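Local coordinates for protein DYNE8 (Micromonospora chersina, PDB 4AMM) that probably loads extender units as the acyltransferase domain of an iterative polyketide synthase in the biosynthesis of the enediyne dynemicin, at residues A283-A288 against R325-P330; H175-L180 against A196-R201. All coordinates share one frame; numbering follows the deposited sequence.

Contact 1 of 2, residues A283-A288 against R325-P330; sequences APAAEA and RQLTGP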
loop_
_atom_site.group_PDB
_atom_site.type_symbol
_atom_site.label_atom_id
_atom_site.label_comp_id
_atom_site.label_asym_id
_atom_site.label_seq_id
_atom_site.Cartn_x
_atom_site.Cartn_y
_atom_site.Cartn_z
ATOM N N ALA A 283 5.832 2.290 -25.463
ATOM C CA ALA A 283 7.166 2.835 -25.804
ATOM C C ALA A 283 7.135 4.342 -26.195
ATOM O O ALA A 283 8.020 5.066 -25.792
ATOM C CB ALA A 283 7.759 1.985 -26.923
ATOM N N PRO A 284 6.111 4.812 -26.910
ATOM C CA PRO A 284 6.071 6.263 -27.213
ATOM C C PRO A 284 6.025 7.104 -25.949
ATOM O O PRO A 284 6.764 8.189 -25.769
ATOM C CB PRO A 284 4.778 6.410 -28.071
ATOM C CG PRO A 284 4.623 5.181 -28.713
ATOM C CD PRO A 284 5.026 4.127 -27.605
ATOM N N ALA A 285 5.208 6.716 -24.957
ATOM C CA ALA A 285 5.128 7.394 -23.667
ATOM C C ALA A 285 6.444 7.351 -22.895
ATOM O O ALA A 285 6.821 8.363 -22.258
ATOM C CB ALA A 285 4.020 6.818 -22.813
ATOM N N ALA A 286 7.169 6.246 -23.004
ATOM C CA ALA A 286 8.458 6.149 -22.335
ATOM C C ALA A 286 9.448 7.151 -22.874
ATOM O O ALA A 286 10.287 7.663 -22.124
ATOM C CB ALA A 286 8.983 4.690 -22.478
ATOM N N GLU A 287 9.413 7.413 -24.179
ATOM C CA GLU A 287 10.284 8.458 -24.749
ATOM C C GLU A 287 9.990 9.845 -24.247
ATOM O O GLU A 287 10.904 10.665 -23.989
ATOM C CB GLU A 287 10.173 8.365 -26.282
ATOM C CG GLU A 287 11.141 9.351 -27.061
ATOM C CD GLU A 287 11.007 9.290 -28.623
ATOM O OE1 GLU A 287 9.928 8.928 -29.156
ATOM O OE2 GLU A 287 12.009 9.633 -29.314
ATOM N N ALA A 288 8.726 10.178 -24.103
ATOM C CA ALA A 288 8.375 11.464 -23.575
ATOM C C ALA A 288 8.777 11.560 -22.078
ATOM O O ALA A 288 9.373 12.573 -21.580
ATOM C CB ALA A 288 6.835 11.734 -23.722
ATOM N N ARG A 325 12.263 2.238 -18.779
ATOM C CA ARG A 325 11.879 0.853 -19.020
ATOM C C ARG A 325 10.759 0.381 -18.113
ATOM O O ARG A 325 10.149 -0.652 -18.431
ATOM C CB ARG A 325 13.071 -0.097 -19.056
ATOM C CG ARG A 325 13.664 -0.394 -17.735
ATOM C CD ARG A 325 14.641 -1.567 -17.975
ATOM N NE ARG A 325 15.396 -1.945 -16.762
ATOM C CZ ARG A 325 16.512 -1.363 -16.342
ATOM N NH1 ARG A 325 17.112 -0.386 -16.999
ATOM N NH2 ARG A 325 17.104 -1.887 -15.249
ATOM N N GLN A 326 10.472 1.075 -17.027
ATOM C CA GLN A 326 9.268 0.762 -16.205
ATOM C C GLN A 326 8.049 0.757 -17.077
ATOM O O GLN A 326 7.199 -0.105 -16.820
ATOM C CB GLN A 326 9.072 1.797 -15.167
ATOM C CG GLN A 326 7.850 1.528 -14.256
ATOM C CD GLN A 326 7.760 2.406 -13.059
ATOM O OE1 GLN A 326 7.770 3.633 -13.197
ATOM N NE2 GLN A 326 7.685 1.832 -11.875
ATOM N N LEU A 327 7.956 1.635 -18.045
ATOM C CA LEU A 327 6.653 1.787 -18.714
ATOM C C LEU A 327 6.378 0.657 -19.680
ATOM O O LEU A 327 5.205 0.339 -19.888
ATOM C CB LEU A 327 6.603 3.088 -19.444
ATOM C CG LEU A 327 6.001 4.268 -18.654
ATOM C CD1 LEU A 327 6.530 4.566 -17.289
ATOM C CD2 LEU A 327 6.058 5.515 -19.477
ATOM N N THR A 328 7.433 0.037 -20.259
ATOM C CA THR A 328 7.226 -0.990 -21.223
ATOM C C THR A 328 7.254 -2.406 -20.654
ATOM O O THR A 328 6.771 -3.346 -21.209
ATOM C CB THR A 328 8.271 -0.896 -22.349
ATOM O OG1 THR A 328 9.533 -0.750 -21.714
ATOM C CG2 THR A 328 8.004 0.378 -23.198
ATOM N N GLY A 329 8.005 -2.538 -19.546
ATOM C CA GLY A 329 8.204 -3.817 -18.873
ATOM C C GLY A 329 7.129 -4.124 -17.811
ATOM O O GLY A 329 6.339 -3.240 -17.420
ATOM N N PRO A 330 7.211 -5.337 -17.251
ATOM C CA PRO A 330 6.167 -5.731 -16.264
ATOM C C PRO A 330 6.430 -5.114 -14.903
ATOM O O PRO A 330 7.584 -4.810 -14.543
ATOM C CB PRO A 330 6.294 -7.236 -16.195
ATOM C CG PRO A 330 7.775 -7.462 -16.503
ATOM C CD PRO A 330 8.044 -6.473 -17.672
#
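Leu327 CD2 lies over one face of the flat peptide group joining Ala285 and Ala286, 3.8 Å from Ala286 N. The motif is a helix-helix packing near two helix ends in the acyltransferase domain. The first turns of helix 283-294 meet the last turn of helix 319-328. Three alanines supply one surface, so the backbones come close: the CA atoms of Ala286 and Leu327 are 5.9 Å apart. Leu327 CD2 also reaches Ala285 CB at 4.1 Å, and Leu327 CB faces Ala286 CB at 4.2 Å. Thr328 makes the second point of touch. Its CG2 is anti to its own carbonyl carbon and meets the backbone at Ala283, with Ala283 N 3.7 Å away. The same methyl lies 4.1 Å from Ala283 CB. All of this is apolar packing. Elsewhere Leu327 rests on Arg201 and Met205 of helix 191-206, which gives the small contact a third helix. Next in the chain after Thr328, Gly329 O hydrogen-bonds ND1 of His278. The threonine hydroxyl turns back on its own helix (chi1 48°), where Thr328 OG1 gives a weak hydrogen bond to Arg325 O at 3.3 Å.

Contact 2 of 2, residues H175-L180 against A196-R201; sequences HSLGEL and ALARAR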
loop_
_atom_site.group_PDB
_atom_site.type_symbol
_atom_site.label_atom_id
_atom_site.label_comp_id
_atom_site.label_asym_id
_atom_site.label_seq_id
_atom_site.Cartn_x
_atom_site.Cartn_y
_atom_site.Cartn_z
ATOM N N HIS A 175 4.450 0.368 -6.399
ATOM C CA HIS A 175 3.830 -0.341 -7.563
ATOM C C HIS A 175 3.666 0.630 -8.714
ATOM O O HIS A 175 2.867 1.546 -8.658
ATOM C CB HIS A 175 2.462 -0.841 -7.083
ATOM C CG HIS A 175 1.867 -1.943 -7.920
ATOM N ND1 HIS A 175 1.299 -1.683 -9.171
ATOM C CD2 HIS A 175 1.658 -3.266 -7.654
ATOM C CE1 HIS A 175 0.796 -2.826 -9.623
ATOM N NE2 HIS A 175 1.007 -3.797 -8.743
ATOM N N SER A 176 4.442 0.373 -9.782
ATOM C CA SER A 176 4.331 1.214 -11.019
ATOM C C SER A 176 4.526 2.695 -10.600
ATOM O O SER A 176 5.667 3.067 -10.162
ATOM C CB SER A 176 3.033 0.931 -11.754
ATOM O OG SER A 176 3.167 1.684 -12.986
ATOM N N LEU A 177 3.559 3.566 -10.764
ATOM C CA LEU A 177 3.629 4.944 -10.348
ATOM C C LEU A 177 4.232 5.117 -8.949
ATOM O O LEU A 177 4.956 6.098 -8.673
ATOM C CB LEU A 177 2.204 5.566 -10.374
ATOM C CG LEU A 177 2.066 6.978 -9.823
ATOM C CD1 LEU A 177 2.881 8.002 -10.664
ATOM C CD2 LEU A 177 0.601 7.317 -9.765
ATOM N N GLY A 178 3.830 4.231 -8.032
ATOM C CA GLY A 178 4.329 4.377 -6.638
ATOM C C GLY A 178 5.835 4.298 -6.518
ATOM O O GLY A 178 6.324 4.771 -5.468
ATOM N N GLU A 179 6.546 3.735 -7.468
ATOM C CA GLU A 179 8.024 3.731 -7.342
ATOM C C GLU A 179 8.502 5.168 -7.286
ATOM O O GLU A 179 9.537 5.424 -6.674
ATOM C CB GLU A 179 8.615 2.989 -8.504
ATOM C CG GLU A 179 10.150 2.707 -8.290
ATOM C CD GLU A 179 10.536 1.301 -8.646
ATOM O OE1 GLU A 179 9.766 0.341 -8.428
ATOM O OE2 GLU A 179 11.708 1.068 -9.102
ATOM N N LEU A 180 7.877 6.114 -7.932
ATOM C CA LEU A 180 8.244 7.558 -7.818
ATOM C C LEU A 180 8.157 8.056 -6.386
ATOM O O LEU A 180 9.112 8.720 -5.894
ATOM C CB LEU A 180 7.403 8.500 -8.686
ATOM C CG LEU A 180 7.769 8.502 -10.157
ATOM C CD1 LEU A 180 7.527 7.135 -10.854
ATOM C CD2 LEU A 180 6.919 9.595 -10.821
ATOM N N ALA A 196 6.051 17.038 -10.013
ATOM C CA ALA A 196 6.178 17.507 -11.340
ATOM C C ALA A 196 6.421 16.325 -12.311
ATOM O O ALA A 196 5.824 16.281 -13.405
ATOM C CB ALA A 196 7.291 18.582 -11.408
ATOM N N LEU A 197 7.241 15.369 -11.921
ATOM C CA LEU A 197 7.501 14.221 -12.762
ATOM C C LEU A 197 6.233 13.376 -12.893
ATOM O O LEU A 197 5.971 12.851 -13.985
ATOM C CB LEU A 197 8.646 13.380 -12.208
ATOM C CG LEU A 197 9.023 12.139 -12.972
ATOM C CD1 LEU A 197 9.472 12.494 -14.393
ATOM C CD2 LEU A 197 10.094 11.420 -12.199
ATOM N N ALA A 198 5.491 13.228 -11.833
ATOM C CA ALA A 198 4.180 12.513 -11.933
ATOM C C ALA A 198 3.229 13.164 -12.930
ATOM O O ALA A 198 2.552 12.466 -13.618
ATOM C CB ALA A 198 3.525 12.376 -10.566
ATOM N N ARG A 199 3.174 14.490 -12.989
ATOM C CA ARG A 199 2.276 15.196 -13.932
ATOM C C ARG A 199 2.825 14.850 -15.323
ATOM O O ARG A 199 2.029 14.541 -16.203
ATOM C CB ARG A 199 2.407 16.705 -13.706
ATOM C CG ARG A 199 1.838 17.230 -12.490
ATOM C CD ARG A 199 1.793 18.831 -12.543
ATOM N NE ARG A 199 1.302 19.271 -11.247
ATOM C CZ ARG A 199 0.054 19.070 -10.827
ATOM N NH1 ARG A 199 -0.842 18.489 -11.643
ATOM N NH2 ARG A 199 -0.299 19.475 -9.601
ATOM N N ALA A 200 4.116 14.878 -15.555
ATOM C CA ALA A 200 4.619 14.614 -16.902
ATOM C C ALA A 200 4.325 13.156 -17.305
ATOM O O ALA A 200 4.021 12.866 -18.489
ATOM C CB ALA A 200 6.147 14.942 -16.953
ATOM N N ARG A 201 4.462 12.254 -16.367
ATOM C CA ARG A 201 4.320 10.822 -16.616
ATOM C C ARG A 201 2.856 10.563 -16.930
ATOM O O ARG A 201 2.549 9.833 -17.890
ATOM C CB ARG A 201 4.729 10.037 -15.373
ATOM C CG ARG A 201 4.730 8.498 -15.523
ATOM C CD ARG A 201 5.201 7.893 -14.198
ATOM N NE ARG A 201 5.453 6.438 -14.271
ATOM C CZ ARG A 201 4.501 5.521 -14.101
ATOM N NH1 ARG A 201 3.217 5.851 -13.976
ATOM N NH2 ARG A 201 4.850 4.239 -14.070
HETATM O O HOH W 1 1.307 3.800 -13.700
#
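The sharp turn between strand 171-174 and helix 178-185 is consistent with a nucleophile elbow, the GxSxG motif of acyltransferases, with Ser176 at its tip. Ser176 has the strained backbone of such a turn (phi 55°, psi -117°), and its OG is hydrogen-bonded to His278 NE2. Ser176 is therefore probably the nucleophile. Arg201 reaches it from helix 191-206. Its chain is extended, with CG anti to the backbone N (chi1 -176°), and this carries the guanidinium to the turn. Arg201 NH2 donates to Ser176 OG at 3.2 Å, close to the guanidinium plane. Water 1 sits at the edge of the group. It accepts from Arg201 NH1 at 2.8 Å and also bonds Ser176 OG. NH1 has a further partner in Gln148 OE1. Leu177 CA covers one guanidinium face, 3.6 Å above the plane and toward its rim. In malonyl-transferring relatives an arginine at this point receives the substrate carboxylate, and Arg201 probably does the same. An alanine here would probably leave Ser176 OG and Gln148 OE1 without their guanidinium partner and open a gap beside Leu177. Leu180, one turn after the elbow, packs against helix 191-206. Its CD1 lies 4.1 Å from Arg201 CD, and its CD2 meets Leu197 CD2 at 3.9 Å, the two side chains crossing at about a right angle.

From the N terminus, the chain leaves strand 171-174 of the parallel sheet, turns into helix 178-185 and returns along helix 191-206. Contact 2 closes this short loop of 15 residues. The chain then passes through strands of the mixed sheet before entering helix 283-294. Contact 1 closes a second loop of 36 residues against the end of helix 319-328. The loops follow in series and neither nest nor cross. Their centres are about 12 Å apart, and Gln326 joins them: its OE1 weakly bonds Arg201 NH2, and its NE2 weakly bonds Ser176 O. Helix 319-328 is thus tied to helix 283-294 and to the elbow.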